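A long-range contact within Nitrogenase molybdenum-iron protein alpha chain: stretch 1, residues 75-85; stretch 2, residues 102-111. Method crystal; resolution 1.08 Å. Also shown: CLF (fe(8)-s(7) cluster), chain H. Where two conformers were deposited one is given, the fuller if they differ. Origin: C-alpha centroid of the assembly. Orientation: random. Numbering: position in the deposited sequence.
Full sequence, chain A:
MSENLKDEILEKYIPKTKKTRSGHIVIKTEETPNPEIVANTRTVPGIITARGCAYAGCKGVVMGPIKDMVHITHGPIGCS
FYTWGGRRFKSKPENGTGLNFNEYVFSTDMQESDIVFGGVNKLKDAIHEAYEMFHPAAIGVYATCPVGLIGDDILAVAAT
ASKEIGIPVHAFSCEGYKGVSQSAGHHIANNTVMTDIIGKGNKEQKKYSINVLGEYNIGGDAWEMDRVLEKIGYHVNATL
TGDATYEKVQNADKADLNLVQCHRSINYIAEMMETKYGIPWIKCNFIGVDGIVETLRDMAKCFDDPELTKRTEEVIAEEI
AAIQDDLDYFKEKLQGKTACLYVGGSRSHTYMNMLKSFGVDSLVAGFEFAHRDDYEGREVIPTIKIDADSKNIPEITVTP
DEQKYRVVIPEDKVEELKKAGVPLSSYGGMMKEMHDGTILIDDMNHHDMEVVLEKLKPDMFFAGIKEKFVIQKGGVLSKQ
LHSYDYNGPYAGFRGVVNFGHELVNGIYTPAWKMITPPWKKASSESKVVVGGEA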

# COMPACT_ATOMS: atom_id res chain seq x y z
N GLY A 75 22.84 -22.39 -20.54
CA GLY A 75 22.55 -23.26 -19.40
C GLY A 75 21.07 -23.28 -19.19
O GLY A 75 20.32 -22.60 -19.89
N PRO A 76 20.62 -24.10 -18.21
CA PRO A 76 19.24 -24.03 -17.76
C PRO A 76 19.01 -22.71 -17.01
O PRO A 76 19.93 -21.90 -16.86
CB PRO A 76 19.06 -25.31 -16.92
CG PRO A 76 20.41 -26.02 -16.96
CD PRO A 76 21.42 -24.94 -17.33
N ILE A 77 17.77 -22.44 -16.62
CA ILE A 77 17.40 -21.05 -16.39
C ILE A 77 18.00 -20.41 -15.13
O ILE A 77 18.15 -19.17 -15.13
CB ILE A 77 15.86 -20.89 -16.39
CG1 ILE A 77 15.45 -19.43 -16.61
CG2 ILE A 77 15.24 -21.45 -15.11
CD1 ILE A 77 15.92 -18.86 -17.94
N GLY A 78 18.25 -21.19 -14.08
CA GLY A 78 18.67 -20.57 -12.85
C GLY A 78 19.98 -19.82 -12.93
O GLY A 78 20.10 -18.71 -12.40
N CYS A 79 20.97 -20.43 -13.57
CA CYS A 79 22.22 -19.66 -13.74
C CYS A 79 21.99 -18.25 -14.24
O CYS A 79 22.67 -17.31 -13.85
CB CYS A 79 23.17 -20.42 -14.65
SG CYS A 79 23.39 -22.17 -14.28
N SER A 80 21.03 -18.11 -15.17
CA SER A 80 20.67 -16.77 -15.66
C SER A 80 19.87 -15.97 -14.62
O SER A 80 20.23 -14.86 -14.27
CB SER A 80 19.86 -16.95 -16.95
OG SER A 80 19.50 -15.69 -17.50
N PHE A 81 18.76 -16.55 -14.14
CA PHE A 81 17.87 -15.88 -13.19
C PHE A 81 18.62 -15.35 -11.98
O PHE A 81 18.34 -14.24 -11.51
CB PHE A 81 16.78 -16.86 -12.73
CG PHE A 81 15.81 -16.26 -11.77
CD1 PHE A 81 14.67 -15.59 -12.19
CD2 PHE A 81 16.03 -16.36 -10.41
CE1 PHE A 81 13.77 -15.03 -11.31
CE2 PHE A 81 15.14 -15.80 -9.52
CZ PHE A 81 14.02 -15.14 -9.95
N TYR A 82 19.58 -16.10 -11.47
CA TYR A 82 20.29 -15.71 -10.25
C TYR A 82 21.37 -14.65 -10.49
O TYR A 82 21.99 -14.19 -9.53
CB TYR A 82 20.81 -16.96 -9.53
CG TYR A 82 19.67 -17.80 -9.04
CD1 TYR A 82 18.77 -17.30 -8.10
CD2 TYR A 82 19.48 -19.10 -9.49
CE1 TYR A 82 17.69 -18.05 -7.66
CE2 TYR A 82 18.39 -19.84 -9.06
CZ TYR A 82 17.51 -19.33 -8.14
OH TYR A 82 16.42 -20.05 -7.67
N THR A 83 21.50 -14.19 -11.75
CA THR A 83 22.35 -13.04 -12.08
C THR A 83 21.52 -11.84 -12.48
O THR A 83 22.07 -10.84 -12.98
CB THR A 83 23.40 -13.38 -13.13
OG1 THR A 83 22.79 -13.72 -14.39
CG2 THR A 83 24.30 -14.51 -12.65
N TRP A 84 20.22 -11.86 -12.23
CA TRP A 84 19.31 -10.78 -12.59
C TRP A 84 19.22 -9.72 -11.49
O TRP A 84 18.26 -9.65 -10.70
CB TRP A 84 17.94 -11.36 -12.96
CG TRP A 84 17.01 -10.49 -13.72
CD1 TRP A 84 17.23 -9.24 -14.20
CD2 TRP A 84 15.68 -10.83 -14.09
NE1 TRP A 84 16.12 -8.76 -14.87
CE2 TRP A 84 15.15 -9.73 -14.77
CE3 TRP A 84 14.87 -11.93 -13.85
CZ2 TRP A 84 13.84 -9.71 -15.25
CZ3 TRP A 84 13.57 -11.93 -14.33
CH2 TRP A 84 13.07 -10.82 -15.02
N GLY A 85 20.22 -8.86 -11.43
CA GLY A 85 20.17 -7.68 -10.58
C GLY A 85 20.58 -7.84 -9.13
O GLY A 85 20.63 -6.84 -8.42
N ASN A 102 21.70 -3.69 -18.44
CA ASN A 102 21.66 -4.03 -16.99
C ASN A 102 20.38 -4.59 -16.51
O ASN A 102 20.39 -5.34 -15.52
CB ASN A 102 21.88 -2.78 -16.08
CG ASN A 102 23.27 -2.71 -15.48
OD1 ASN A 102 24.26 -3.02 -16.15
ND2 ASN A 102 23.40 -2.26 -14.19
N GLU A 103 19.25 -4.19 -17.10
CA GLU A 103 17.94 -4.54 -16.59
C GLU A 103 17.47 -5.89 -17.10
O GLU A 103 16.36 -6.30 -16.77
CB GLU A 103 16.93 -3.44 -16.91
CG GLU A 103 17.27 -2.10 -16.28
CD GLU A 103 16.76 -0.86 -16.99
OE1 GLU A 103 16.60 0.17 -16.31
OE2 GLU A 103 16.57 -0.90 -18.23
N TYR A 104 18.29 -6.58 -17.89
CA TYR A 104 17.91 -7.80 -18.58
C TYR A 104 18.82 -8.95 -18.18
O TYR A 104 19.97 -8.73 -17.87
CB TYR A 104 18.04 -7.65 -20.10
CG TYR A 104 17.20 -6.57 -20.70
CD1 TYR A 104 15.95 -6.83 -21.24
CD2 TYR A 104 17.64 -5.25 -20.75
CE1 TYR A 104 15.18 -5.81 -21.80
CE2 TYR A 104 16.87 -4.25 -21.30
CZ TYR A 104 15.66 -4.53 -21.85
OH TYR A 104 14.92 -3.51 -22.39
N VAL A 105 18.30 -10.18 -18.27
CA VAL A 105 19.17 -11.36 -18.36
C VAL A 105 18.77 -12.18 -19.57
O VAL A 105 17.58 -12.30 -19.91
CB VAL A 105 19.17 -12.23 -17.08
CG1 VAL A 105 19.91 -11.52 -15.96
CG2 VAL A 105 17.76 -12.64 -16.65
N PHE A 106 19.80 -12.78 -20.17
CA PHE A 106 19.67 -13.51 -21.42
C PHE A 106 20.18 -14.93 -21.25
O PHE A 106 21.23 -15.12 -20.67
CB PHE A 106 20.52 -12.82 -22.48
CG PHE A 106 20.14 -11.39 -22.74
CD1 PHE A 106 19.04 -11.09 -23.52
CD2 PHE A 106 20.86 -10.36 -22.20
CE1 PHE A 106 18.70 -9.78 -23.74
CE2 PHE A 106 20.55 -9.03 -22.46
CZ PHE A 106 19.45 -8.75 -23.21
N SER A 107 19.48 -15.90 -21.82
CA SER A 107 19.98 -17.26 -21.73
C SER A 107 19.38 -18.14 -22.79
O SER A 107 18.43 -17.78 -23.51
CB SER A 107 19.65 -17.85 -20.39
OG SER A 107 18.27 -18.16 -20.33
N THR A 108 19.96 -19.36 -22.91
CA THR A 108 19.43 -20.35 -23.83
C THR A 108 18.42 -21.28 -23.16
O THR A 108 17.83 -22.10 -23.84
CB THR A 108 20.56 -21.19 -24.42
OG1 THR A 108 21.31 -21.77 -23.35
CG2 THR A 108 21.47 -20.35 -25.31
N ASP A 109 18.18 -21.12 -21.84
CA ASP A 109 17.08 -21.82 -21.19
C ASP A 109 17.06 -23.31 -21.58
O ASP A 109 16.07 -23.83 -22.06
CB ASP A 109 15.76 -21.12 -21.53
CG ASP A 109 14.54 -21.64 -20.80
OD1 ASP A 109 14.65 -22.29 -19.73
OD2 ASP A 109 13.44 -21.33 -21.31
N MET A 110 18.19 -23.97 -21.34
CA MET A 110 18.35 -25.34 -21.80
C MET A 110 17.27 -26.25 -21.21
O MET A 110 16.91 -26.14 -20.03
CB MET A 110 19.76 -25.83 -21.50
CG MET A 110 20.89 -25.16 -22.31
SD MET A 110 22.60 -25.62 -21.83
CE MET A 110 22.48 -27.39 -21.74
N GLN A 111 16.79 -27.12 -22.09
CA GLN A 111 15.78 -28.11 -21.77
C GLN A 111 16.37 -29.51 -21.87
O GLN A 111 17.53 -29.69 -22.28
CB GLN A 111 14.61 -27.96 -22.75
CG GLN A 111 13.97 -26.60 -22.76
CD GLN A 111 13.26 -26.33 -21.46
OE1 GLN A 111 12.29 -27.02 -21.12
NE2 GLN A 111 13.70 -25.34 -20.72
FE1 CLF H . 26.42 -24.70 -12.01
FE2 CLF H . 24.96 -23.76 -10.21
FE3 CLF H . 27.09 -22.19 -11.00
FE4 CLF H . 24.93 -22.61 -12.58
S1 CLF H . 24.05 -24.81 -12.27
S2A CLF H . 27.18 -24.21 -9.86
S4A CLF H . 24.96 -21.48 -10.60
S3A CLF H . 27.14 -22.85 -13.24
FE5 CLF H . 21.51 -22.56 -13.00
FE6 CLF H . 20.84 -26.11 -13.10
FE7 CLF H . 19.79 -24.11 -11.53
FE8 CLF H . 22.29 -24.68 -10.70
S2B CLF H . 20.10 -24.06 -13.81
S3B CLF H . 20.57 -26.17 -10.80
S4B CLF H . 21.31 -22.58 -10.71
O HOH W 1 16.00 -24.17 -18.25
O HOH W 2 21.98 -14.60 -17.93
O HOH W 3 17.17 -15.62 -19.24

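The two stretches bury 571 Å² between them and are joined by direct hydrogen bonds near both ends, with waters and packing in the middle. At the start of stretch 1, the backbone of Gly-75 bonds twice: its N donates to Thr-108 OG1 (3.3 Å), and its O accepts a nearly linear hydrogen bond from Met-110 N (2.9 Å). Gly-75 is almost fully extended, and a CB here would collide with CD of Pro-76. Pro-76, which has no amide hydrogen to satisfy, lays its CA 3.7 Å from Met-110 N, while its CB lies 3.5 Å from S2B of the cluster.

Ile-77 points its CB sideways, but its t, p rotamer brings CD1 to 3.4 Å from Ser-107 OG. A water links this segment to stretch 2, accepting a weak bond from Ile-77 N (3.0 Å) and lying 2.7 Å from Asp-109 OD1 and 2.8 Å from Met-110 O. The next turn of helix faces the cluster: a CB on Gly-78 would clash with FE7, and Cys-79 SG bridges FE4 and FE5, at 2.3 Å from each, while its N also binds FE5 at 2.3 Å.

Ser-80 points back toward stretch 2. Its small side chain allows close packing, with CB 3.6 Å from Ser-107 CB and OG 3.5 Å from Val-105 CB. The hydroxyl is also hydrated: one water joins Ser-80 OG (2.7 Å) to Phe-106 O (2.9 Å), and another joins Ser-80 OG (2.9 Å) to Ser-107 OG (3.0 Å).

After the helix, a type I turn from Phe-81 to Trp-84 positions the indole. Trp-84 NE1 donates to Glu-103 O (3.1 Å) at the ring edge, while Val-105 CG2 sits over one face, 4.0 Å from the centroid of the five-membered ring. Val-105 uses both methyls here, since CG1 packs 3.6 Å from Trp-84 CB.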